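Local coordinates for protein endoglucanase (Bacillus akibai, PDB 1UWW) that hydrolyses internal beta-1,4-glucosidic linkages of cellulose and related glucans, represented here by its family 28 carbohydrate-binding module, which is specific for non-crystalline cellulose, at residues 86-99 against 177-191. Sequence-based numbering, arbitrary orientation. Where two conformers were deposited one is given.
With CA (calcium ion), chain D; CA (calcium ion), chain E; CA (calcium ion), chain C.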
# COMPACT_ATOMS: atom_id res chain seq x y z
N ASN A 86 18.35 -0.70 12.05
CA ASN A 86 17.76 -1.57 11.05
C ASN A 86 16.97 -0.81 10.02
O ASN A 86 16.44 0.27 10.27
CB ASN A 86 16.87 -2.57 11.76
CG ASN A 86 17.67 -3.50 12.64
OD1 ASN A 86 18.50 -4.24 12.12
ND2 ASN A 86 17.47 -3.43 13.94
N ASP A 87 16.88 -1.41 8.84
CA ASP A 87 16.23 -0.79 7.71
C ASP A 87 14.95 -1.47 7.27
O ASP A 87 14.15 -0.84 6.60
CB ASP A 87 17.19 -0.69 6.52
CG ASP A 87 18.45 0.05 6.87
OD1 ASP A 87 18.38 1.10 7.55
OD2 ASP A 87 19.58 -0.40 6.58
N TYR A 88 14.76 -2.72 7.68
CA TYR A 88 13.63 -3.54 7.23
C TYR A 88 13.05 -4.33 8.36
O TYR A 88 13.73 -4.64 9.33
CB TYR A 88 14.03 -4.57 6.14
CG TYR A 88 14.68 -3.96 4.93
CD1 TYR A 88 13.91 -3.46 3.88
CD2 TYR A 88 16.06 -3.84 4.86
CE1 TYR A 88 14.52 -2.86 2.78
CE2 TYR A 88 16.67 -3.25 3.76
CZ TYR A 88 15.89 -2.76 2.74
OH TYR A 88 16.51 -2.18 1.65
N VAL A 89 11.75 -4.64 8.25
CA VAL A 89 11.14 -5.77 8.93
C VAL A 89 10.98 -6.83 7.86
O VAL A 89 10.50 -6.58 6.75
CB VAL A 89 9.80 -5.40 9.56
CG1 VAL A 89 9.00 -6.63 10.02
CG2 VAL A 89 10.05 -4.48 10.76
N THR A 90 11.47 -8.02 8.16
CA THR A 90 11.34 -9.18 7.29
C THR A 90 10.65 -10.34 7.99
O THR A 90 10.72 -10.50 9.19
CB THR A 90 12.70 -9.64 6.78
OG1 THR A 90 13.51 -10.14 7.86
CG2 THR A 90 13.48 -8.48 6.18
N PHE A 91 9.96 -11.13 7.20
CA PHE A 91 9.47 -12.42 7.64
C PHE A 91 9.27 -13.34 6.44
O PHE A 91 9.11 -12.88 5.31
CB PHE A 91 8.17 -12.33 8.50
CG PHE A 91 6.99 -11.63 7.86
CD1 PHE A 91 6.87 -10.24 7.92
CD2 PHE A 91 5.96 -12.37 7.30
CE1 PHE A 91 5.73 -9.61 7.39
CE2 PHE A 91 4.84 -11.75 6.79
CZ PHE A 91 4.75 -10.36 6.82
N ASP A 92 9.31 -14.63 6.72
CA ASP A 92 8.87 -15.64 5.74
C ASP A 92 7.36 -15.79 5.82
O ASP A 92 6.80 -15.93 6.90
CB ASP A 92 9.54 -16.99 6.03
CG ASP A 92 11.01 -16.93 5.87
OD1 ASP A 92 11.51 -16.58 4.77
OD2 ASP A 92 11.77 -17.16 6.84
N PHE A 93 6.72 -15.68 4.68
CA PHE A 93 5.26 -15.80 4.59
C PHE A 93 4.96 -16.91 3.63
O PHE A 93 5.47 -16.93 2.53
CB PHE A 93 4.65 -14.51 4.09
CG PHE A 93 3.15 -14.49 4.15
CD1 PHE A 93 2.44 -14.81 5.30
CD2 PHE A 93 2.42 -14.15 3.02
CE1 PHE A 93 1.02 -14.79 5.31
CE2 PHE A 93 1.01 -14.11 3.05
CZ PHE A 93 0.32 -14.43 4.17
N TYR A 94 4.13 -17.85 4.04
CA TYR A 94 3.79 -18.98 3.19
C TYR A 94 2.29 -19.07 3.06
O TYR A 94 1.54 -18.78 4.00
CB TYR A 94 4.28 -20.30 3.76
CG TYR A 94 5.74 -20.35 4.16
CD1 TYR A 94 6.16 -19.94 5.40
CD2 TYR A 94 6.68 -20.85 3.30
CE1 TYR A 94 7.49 -20.00 5.77
CE2 TYR A 94 8.02 -20.92 3.65
CZ TYR A 94 8.39 -20.51 4.88
OH TYR A 94 9.72 -20.59 5.29
N LEU A 95 1.86 -19.47 1.88
CA LEU A 95 0.45 -19.75 1.62
C LEU A 95 0.31 -21.17 1.11
O LEU A 95 1.03 -21.59 0.21
CB LEU A 95 -0.13 -18.77 0.62
CG LEU A 95 0.07 -17.29 0.97
CD1 LEU A 95 1.27 -16.76 0.25
CD2 LEU A 95 -1.15 -16.46 0.66
N ASP A 96 -0.67 -21.87 1.66
CA ASP A 96 -1.13 -23.13 1.09
C ASP A 96 -2.61 -22.95 0.77
O ASP A 96 -3.48 -23.21 1.62
CB ASP A 96 -0.92 -24.29 2.03
CG ASP A 96 -1.22 -25.64 1.37
OD1 ASP A 96 -1.81 -25.67 0.26
OD2 ASP A 96 -0.86 -26.73 1.89
N PRO A 97 -2.89 -22.45 -0.42
CA PRO A 97 -4.30 -22.22 -0.78
C PRO A 97 -5.05 -23.52 -1.00
O PRO A 97 -4.49 -24.53 -1.42
CB PRO A 97 -4.23 -21.44 -2.09
CG PRO A 97 -2.90 -21.77 -2.66
CD PRO A 97 -1.98 -22.08 -1.52
N VAL A 98 -6.33 -23.45 -0.70
CA VAL A 98 -7.30 -24.35 -1.30
C VAL A 98 -7.96 -23.69 -2.50
O VAL A 98 -8.36 -24.40 -3.43
CB VAL A 98 -8.36 -24.86 -0.28
CG1 VAL A 98 -9.49 -25.61 -0.94
CG2 VAL A 98 -7.64 -25.59 0.84
N ARG A 99 -8.17 -22.37 -2.47
CA ARG A 99 -8.61 -21.59 -3.63
C ARG A 99 -7.70 -20.35 -3.72
O ARG A 99 -7.50 -19.64 -2.72
CB ARG A 99 -10.07 -21.13 -3.48
CG ARG A 99 -10.56 -20.23 -4.60
CD ARG A 99 -12.04 -19.97 -4.57
NE ARG A 99 -12.43 -19.40 -3.28
CZ ARG A 99 -13.44 -19.82 -2.53
NH1 ARG A 99 -14.24 -20.77 -2.97
NH2 ARG A 99 -13.67 -19.31 -1.36
N PHE A 177 -8.96 -15.79 -2.30
CA PHE A 177 -8.11 -16.63 -1.48
C PHE A 177 -8.88 -17.32 -0.35
O PHE A 177 -9.63 -16.70 0.41
CB PHE A 177 -6.95 -15.82 -0.84
CG PHE A 177 -6.09 -16.69 0.04
CD1 PHE A 177 -5.12 -17.50 -0.49
CD2 PHE A 177 -6.33 -16.76 1.39
CE1 PHE A 177 -4.37 -18.35 0.31
CE2 PHE A 177 -5.59 -17.62 2.20
CZ PHE A 177 -4.62 -18.40 1.67
N ALA A 178 -8.64 -18.64 -0.21
CA ALA A 178 -9.01 -19.39 0.98
C ALA A 178 -7.95 -20.46 1.20
O ALA A 178 -7.52 -21.09 0.25
CB ALA A 178 -10.38 -20.05 0.79
N GLY A 179 -7.52 -20.63 2.44
CA GLY A 179 -6.50 -21.61 2.76
C GLY A 179 -5.77 -21.27 4.02
O GLY A 179 -6.25 -20.50 4.83
N ARG A 180 -4.62 -21.92 4.20
CA ARG A 180 -3.81 -21.75 5.41
C ARG A 180 -2.60 -20.90 5.07
O ARG A 180 -2.06 -21.01 3.97
CB ARG A 180 -3.41 -23.11 5.97
CG ARG A 180 -2.60 -23.01 7.24
CD ARG A 180 -2.46 -24.32 7.98
NE ARG A 180 -3.68 -24.70 8.68
CZ ARG A 180 -4.11 -24.16 9.81
NH1 ARG A 180 -3.41 -23.23 10.45
NH2 ARG A 180 -5.25 -24.56 10.35
N VAL A 181 -2.24 -20.01 5.99
CA VAL A 181 -1.06 -19.17 5.83
C VAL A 181 -0.18 -19.38 7.06
O VAL A 181 -0.59 -19.85 8.12
CB VAL A 181 -1.38 -17.69 5.58
CG1 VAL A 181 -2.26 -17.52 4.35
CG2 VAL A 181 -1.97 -17.04 6.77
N PHE A 182 1.09 -19.02 6.88
CA PHE A 182 2.14 -19.29 7.87
C PHE A 182 3.11 -18.09 7.87
O PHE A 182 3.51 -17.61 6.80
CB PHE A 182 2.96 -20.53 7.52
CG PHE A 182 2.15 -21.79 7.22
CD1 PHE A 182 1.53 -21.98 5.97
CD2 PHE A 182 2.09 -22.80 8.15
CE1 PHE A 182 0.83 -23.13 5.69
CE2 PHE A 182 1.39 -23.99 7.86
CZ PHE A 182 0.79 -24.15 6.64
N VAL A 183 3.52 -17.67 9.06
CA VAL A 183 4.49 -16.58 9.26
C VAL A 183 5.65 -17.11 10.10
O VAL A 183 5.44 -17.71 11.15
CB VAL A 183 3.79 -15.42 10.01
CG1 VAL A 183 4.77 -14.38 10.54
CG2 VAL A 183 2.71 -14.78 9.13
N ASP A 184 6.88 -16.86 9.66
CA ASP A 184 8.05 -17.30 10.41
C ASP A 184 9.17 -16.24 10.37
O ASP A 184 9.25 -15.45 9.45
CB ASP A 184 8.57 -18.64 9.89
CG ASP A 184 9.38 -19.43 10.91
OD1 ASP A 184 9.54 -19.04 12.09
OD2 ASP A 184 9.82 -20.56 10.54
N ASN A 185 10.01 -16.26 11.39
CA ASN A 185 11.26 -15.48 11.39
C ASN A 185 11.01 -13.97 11.28
O ASN A 185 11.65 -13.28 10.51
CB ASN A 185 12.25 -15.97 10.34
CG ASN A 185 12.55 -17.42 10.48
OD1 ASN A 185 12.91 -17.87 11.57
ND2 ASN A 185 12.35 -18.18 9.42
N VAL A 186 10.06 -13.47 12.07
CA VAL A 186 9.77 -12.04 12.05
C VAL A 186 10.90 -11.31 12.76
O VAL A 186 11.20 -11.61 13.89
CB VAL A 186 8.41 -11.66 12.72
CG1 VAL A 186 8.09 -10.19 12.44
CG2 VAL A 186 7.29 -12.56 12.27
N ARG A 187 11.51 -10.35 12.09
CA ARG A 187 12.61 -9.58 12.69
C ARG A 187 12.86 -8.25 12.01
O ARG A 187 12.46 -8.04 10.89
CB ARG A 187 13.89 -10.39 12.61
CG ARG A 187 14.32 -10.74 11.25
CD ARG A 187 15.68 -11.40 11.24
NE ARG A 187 16.70 -10.41 11.59
CZ ARG A 187 17.95 -10.68 11.97
NH1 ARG A 187 18.38 -11.93 12.07
NH2 ARG A 187 18.79 -9.68 12.25
N PHE A 188 13.55 -7.36 12.71
CA PHE A 188 14.20 -6.24 12.07
C PHE A 188 15.54 -6.69 11.50
O PHE A 188 16.22 -7.53 12.09
CB PHE A 188 14.50 -5.13 13.09
CG PHE A 188 13.31 -4.34 13.55
CD1 PHE A 188 12.83 -3.27 12.83
CD2 PHE A 188 12.70 -4.64 14.74
CE1 PHE A 188 11.75 -2.54 13.28
CE2 PHE A 188 11.62 -3.90 15.18
CZ PHE A 188 11.14 -2.86 14.44
N GLU A 189 15.94 -6.15 10.36
CA GLU A 189 17.28 -6.41 9.84
C GLU A 189 17.86 -5.23 9.10
O GLU A 189 17.15 -4.31 8.72
CB GLU A 189 17.35 -7.71 9.04
CG GLU A 189 16.60 -7.78 7.76
CD GLU A 189 16.85 -9.12 7.05
OE1 GLU A 189 16.25 -10.17 7.41
OE2 GLU A 189 17.70 -9.12 6.12
N GLY A 190 19.18 -5.26 8.93
CA GLY A 190 19.93 -4.15 8.38
C GLY A 190 19.95 -4.22 6.87
O GLY A 190 19.28 -5.15 6.09
N ALA A 191 20.16 -3.11 6.18
CA ALA A 191 20.23 -3.15 4.71
C ALA A 191 21.50 -3.86 4.28
O ALA A 191 22.42 -4.04 5.09
CB ALA A 191 20.15 -1.76 4.10
CA CA D . -3.24 -26.50 -1.48
CA CA E . 13.67 -15.84 4.87
CA CA C . 10.36 -21.24 12.84
O HOH W 1 13.20 -12.96 8.37
O HOH W 2 9.46 -21.52 7.89
O HOH W 3 -12.41 -17.17 0.03
O HOH W 4 12.54 -20.35 12.68
O HOH W 5 -3.99 -26.26 -3.88
O HOH W 6 -1.49 -25.38 -2.67
O HOH W 7 -2.00 -28.53 -1.37
O HOH W 8 13.98 -17.43 3.90
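Asn-185 ND2 reaches Asp-92 OD2 at 2.8 Å along a nearly straight N-H, meeting the oxygen almost along its C-O axis, with the carboxylate turned 87° from the amide plane. The other oxygen, Asp-92 OD1, binds a calcium ion at 2.3 Å, a site shared with Glu-146, so the amide helps to fix the rotation of a metal ligand. On the same face, with CG anti to the backbone N (chi1 -156°), the carboxylate of Asp-184 is carried out to a second calcium ion, which it grips with both oxygens, and a water joins Asp-184 OD2 to Tyr-94 OH, whose stronger partner is Asn-48. Strands 88-97 and 180-189 are antiparallel neighbours in one sheet of the module's beta-sandwich, and a classic bulge sets Asp-87 N and Tyr-88 N on Glu-189 O. Thr-90 OG1 donates to Glu-189 OE1 at 2.8 Å from above the carboxylate plane, the two side chains crossing at about a right angle. The opposite face is apolar: Val-89 CG2 lies 3.6 Å from Phe-188 CE1, Val-183 CG2 sits at the edge of the Phe-93 ring, and Phe-93 CE1 comes within 3.8 Å of Val-181 CB. Strand 104-111 of the other sheet packs on Val-89, Phe-93 and Phe-188.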